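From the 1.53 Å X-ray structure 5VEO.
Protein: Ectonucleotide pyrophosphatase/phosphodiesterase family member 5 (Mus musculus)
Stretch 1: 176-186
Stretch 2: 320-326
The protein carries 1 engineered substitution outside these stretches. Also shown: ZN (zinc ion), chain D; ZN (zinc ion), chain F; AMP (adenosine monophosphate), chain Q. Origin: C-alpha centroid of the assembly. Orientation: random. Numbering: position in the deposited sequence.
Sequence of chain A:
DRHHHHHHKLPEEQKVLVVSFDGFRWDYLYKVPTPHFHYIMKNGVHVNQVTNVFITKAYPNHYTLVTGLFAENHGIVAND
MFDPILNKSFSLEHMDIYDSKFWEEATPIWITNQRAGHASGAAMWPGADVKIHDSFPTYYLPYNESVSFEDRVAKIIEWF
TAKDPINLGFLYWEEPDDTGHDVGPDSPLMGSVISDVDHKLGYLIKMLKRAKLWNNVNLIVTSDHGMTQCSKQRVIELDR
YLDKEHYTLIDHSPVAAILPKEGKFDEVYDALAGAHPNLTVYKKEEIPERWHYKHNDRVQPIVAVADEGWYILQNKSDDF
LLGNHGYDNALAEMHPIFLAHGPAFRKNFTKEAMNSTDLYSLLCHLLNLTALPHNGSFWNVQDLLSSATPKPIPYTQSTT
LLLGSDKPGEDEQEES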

# COMPACT_ATOMS: atom_id res chain seq x y z
N PRO A 176 -1.01 5.25 -10.81
CA PRO A 176 -2.30 5.32 -11.49
C PRO A 176 -3.56 5.07 -10.62
O PRO A 176 -4.66 4.93 -11.16
CB PRO A 176 -2.16 4.22 -12.55
CG PRO A 176 -1.35 3.19 -11.87
CD PRO A 176 -0.34 3.96 -11.06
N ASP A 177 -3.40 5.10 -9.30
CA ASP A 177 -4.54 4.93 -8.39
C ASP A 177 -5.64 5.96 -8.64
O ASP A 177 -6.82 5.62 -8.74
CB ASP A 177 -4.06 5.00 -6.94
CG ASP A 177 -5.17 4.80 -5.94
OD1 ASP A 177 -5.57 3.63 -5.72
OD2 ASP A 177 -5.64 5.80 -5.34
N ASP A 178 -5.26 7.24 -8.69
CA ASP A 178 -6.26 8.31 -8.77
C ASP A 178 -7.14 8.15 -10.00
O ASP A 178 -8.38 8.17 -9.91
CB ASP A 178 -5.56 9.67 -8.82
CG ASP A 178 -5.26 10.23 -7.45
OD1 ASP A 178 -5.74 9.67 -6.45
OD2 ASP A 178 -4.55 11.26 -7.39
N THR A 179 -6.53 8.02 -11.17
CA THR A 179 -7.31 7.86 -12.39
C THR A 179 -8.02 6.51 -12.43
O THR A 179 -9.14 6.41 -12.93
CB THR A 179 -6.39 8.06 -13.60
OG1 THR A 179 -5.95 9.42 -13.64
CG2 THR A 179 -7.11 7.73 -14.90
N GLY A 180 -7.37 5.45 -11.92
CA GLY A 180 -8.04 4.16 -11.84
C GLY A 180 -9.37 4.22 -11.10
O GLY A 180 -10.36 3.62 -11.52
N HIS A 181 -9.41 4.97 -9.99
CA HIS A 181 -10.67 5.17 -9.29
C HIS A 181 -11.69 5.87 -10.17
O HIS A 181 -12.87 5.51 -10.17
CB HIS A 181 -10.46 5.99 -8.02
CG HIS A 181 -9.85 5.25 -6.88
ND1 HIS A 181 -10.46 4.19 -6.25
CD2 HIS A 181 -8.68 5.45 -6.22
CE1 HIS A 181 -9.70 3.76 -5.26
NE2 HIS A 181 -8.62 4.52 -5.21
N ASP A 182 -11.26 6.92 -10.86
CA ASP A 182 -12.18 7.79 -11.58
C ASP A 182 -12.81 7.08 -12.78
O ASP A 182 -14.01 7.23 -13.03
CB ASP A 182 -11.44 9.04 -12.06
CG ASP A 182 -11.12 10.00 -10.94
OD1 ASP A 182 -11.72 9.87 -9.85
OD2 ASP A 182 -10.28 10.90 -11.16
N VAL A 183 -12.01 6.38 -13.56
CA VAL A 183 -12.50 5.81 -14.81
C VAL A 183 -12.69 4.30 -14.76
O VAL A 183 -13.43 3.76 -15.60
CB VAL A 183 -11.59 6.19 -16.00
CG1 VAL A 183 -11.48 7.70 -16.09
CG2 VAL A 183 -10.23 5.51 -15.92
N GLY A 184 -12.09 3.61 -13.79
CA GLY A 184 -12.11 2.17 -13.74
C GLY A 184 -10.97 1.56 -14.55
O GLY A 184 -10.58 2.09 -15.59
N PRO A 185 -10.41 0.45 -14.06
CA PRO A 185 -9.24 -0.13 -14.74
C PRO A 185 -9.54 -0.69 -16.12
O PRO A 185 -8.59 -0.91 -16.91
CB PRO A 185 -8.79 -1.24 -13.79
CG PRO A 185 -10.03 -1.60 -13.01
CD PRO A 185 -10.79 -0.32 -12.86
N ASP A 186 -10.81 -0.94 -16.44
CA ASP A 186 -11.19 -1.45 -17.76
C ASP A 186 -11.39 -0.34 -18.77
O ASP A 186 -11.61 -0.62 -19.96
CB ASP A 186 -12.48 -2.26 -17.68
CG ASP A 186 -12.35 -3.51 -16.82
OD1 ASP A 186 -11.22 -3.88 -16.46
OD2 ASP A 186 -13.38 -4.15 -16.51
N PHE A 320 -19.44 6.67 -4.88
CA PHE A 320 -19.24 5.57 -5.80
C PHE A 320 -18.13 5.92 -6.77
O PHE A 320 -18.08 7.03 -7.30
CB PHE A 320 -20.52 5.24 -6.57
CG PHE A 320 -20.31 4.23 -7.65
CD1 PHE A 320 -20.38 2.88 -7.37
CD2 PHE A 320 -20.00 4.63 -8.93
CE1 PHE A 320 -20.15 1.94 -8.35
CE2 PHE A 320 -19.75 3.70 -9.92
CZ PHE A 320 -19.83 2.35 -9.62
N LEU A 321 -17.24 4.96 -7.02
CA LEU A 321 -16.14 5.11 -7.96
C LEU A 321 -16.12 3.92 -8.91
O LEU A 321 -16.40 2.79 -8.50
CB LEU A 321 -14.79 5.17 -7.23
CG LEU A 321 -14.64 6.31 -6.23
CD1 LEU A 321 -13.45 6.09 -5.31
CD2 LEU A 321 -14.50 7.62 -6.96
N LEU A 322 -15.72 4.17 -10.16
CA LEU A 322 -15.70 3.11 -11.17
C LEU A 322 -14.54 2.14 -10.98
O LEU A 322 -14.60 1.02 -11.49
CB LEU A 322 -15.65 3.72 -12.57
CG LEU A 322 -16.98 4.28 -13.07
CD1 LEU A 322 -16.71 5.14 -14.29
CD2 LEU A 322 -17.95 3.15 -13.38
N GLY A 323 -13.51 2.53 -10.25
CA GLY A 323 -12.47 1.61 -9.84
C GLY A 323 -12.32 1.62 -8.33
O GLY A 323 -12.39 2.68 -7.69
N ASN A 324 -12.07 0.44 -7.77
CA ASN A 324 -11.71 0.42 -6.36
C ASN A 324 -10.86 -0.79 -6.03
O ASN A 324 -10.62 -1.69 -6.85
CB ASN A 324 -12.95 0.49 -5.47
CG ASN A 324 -12.66 1.13 -4.10
OD1 ASN A 324 -11.58 1.66 -3.83
ND2 ASN A 324 -13.64 1.03 -3.21
N HIS A 325 -10.39 -0.79 -4.79
CA HIS A 325 -9.52 -1.81 -4.24
C HIS A 325 -9.79 -1.87 -2.74
O HIS A 325 -10.57 -1.08 -2.21
CB HIS A 325 -8.05 -1.48 -4.56
CG HIS A 325 -7.65 -0.12 -4.09
ND1 HIS A 325 -7.16 0.11 -2.82
CD2 HIS A 325 -7.79 1.10 -4.67
CE1 HIS A 325 -6.94 1.40 -2.67
NE2 HIS A 325 -7.34 2.03 -3.76
N GLY A 326 -9.13 -2.80 -2.06
CA GLY A 326 -9.44 -3.12 -0.68
C GLY A 326 -9.93 -4.53 -0.49
O GLY A 326 -9.93 -5.03 0.64
ZN ZN D . -6.96 4.01 -4.17
ZN ZN F . -4.94 11.35 -4.63
P AMP Q . -5.57 4.43 -1.51
O1P AMP Q . -5.90 3.51 -0.37
O2P AMP Q . -6.81 4.74 -2.36
O3P AMP Q . -4.43 3.92 -2.38
O5' AMP Q . -5.07 5.82 -0.91
C5' AMP Q . -4.22 6.66 -1.70
C4' AMP Q . -4.46 8.13 -1.51
O4' AMP Q . -3.89 8.52 -0.27
C3' AMP Q . -3.76 9.00 -2.56
O3' AMP Q . -4.71 9.54 -3.46
C2' AMP Q . -3.09 10.12 -1.76
O2' AMP Q . -3.39 11.42 -2.20
C1' AMP Q . -3.58 9.88 -0.35
N9 AMP Q . -2.59 10.19 0.66
C8 AMP Q . -1.41 9.59 0.86
N7 AMP Q . -0.78 10.15 1.92
C5 AMP Q . -1.61 11.13 2.38
C6 AMP Q . -1.59 12.12 3.48
N6 AMP Q . -0.53 12.18 4.30
N1 AMP Q . -2.64 12.94 3.62
C2 AMP Q . -3.71 12.90 2.81
N3 AMP Q . -3.82 12.03 1.80
C4 AMP Q . -2.79 11.15 1.55
O HOH W 1 -15.92 7.12 -10.97
O HOH W 2 -6.85 11.98 -3.40
O HOH W 3 -6.07 13.52 -4.27
O HOH W 4 -5.32 13.02 -6.28

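This is a metal-centred contact: a short helix and an extended segment from distant parts of the chain are joined by two hydrogen bonds, by the close approach of glycine backbones, and by a zinc ion that both stretches ligate.

Residues 177-183 form the helix, with P176 at its N-cap position. The second stretch passes its C-terminal end, and the nearest CA atoms across the stretches are those of G184 and G323, 4.0 Å apart. Glycine suits both places. At G323 a CB would point toward the helix and sit 2.1 Å from G180 O, a clash; without one, G323 CA can make a CA-H...O contact of 3.4 Å with G180 O. G184 leaves the helix with positive phi, and at its backbone angles a CB would be jammed against the carbonyl oxygen of V183.

H181 holds the contact together. Near the end of a helix, carbonyl groups lack a following turn to supply NH donors, and here the neighbouring segment provides one: G323 N donates to H181 O at 3.0 Å. In return, H181 ND1 donates to G323 O at 2.8 Å, so backbone and side chain of one histidine grip both polar groups of one glycine. The same carbonyl receives a CA-H...O contact from H181 CA, 3.4 Å from G323 O. Next along the helix, water 1 bridges the stretches, donating to D182 O at 2.8 Å and accepting from L322 N at 3.1 Å.

Using ND1 as a donor leaves H181 NE2 unprotonated and free to bind the chain D zinc at 2.0 Å. H325 NE2 reaches the same ion at 2.1 Å, while D177 supplies OD1 at 2.1 Å and OD2 at 2.5 Å. One helical turn separates D177 from H181, which lets both side chains converge on the metal. The two imidazoles meet rim to rim, their planes at 45°; the 3.2 Å between H181 NE2 and H325 NE2 reflects shared coordination, not a hydrogen bond. AMP O2P also binds this zinc, at 1.9 Å, as befits a phosphodiesterase family member.

The carboxamide of N324 turns back on the next residue: its OD1 accepts from H325 N at 2.9 Å and lies 3.2 Å from H181 CE1, at the edge of the ring. Both leucines point their CA-to-CB bonds toward the helix and lay hydrocarbon against it: L321 CD1 comes 3.7 Å from H181 ND1, and L322 CB lies 3.7 Å from V183 C, in van der Waals contact with the backbone.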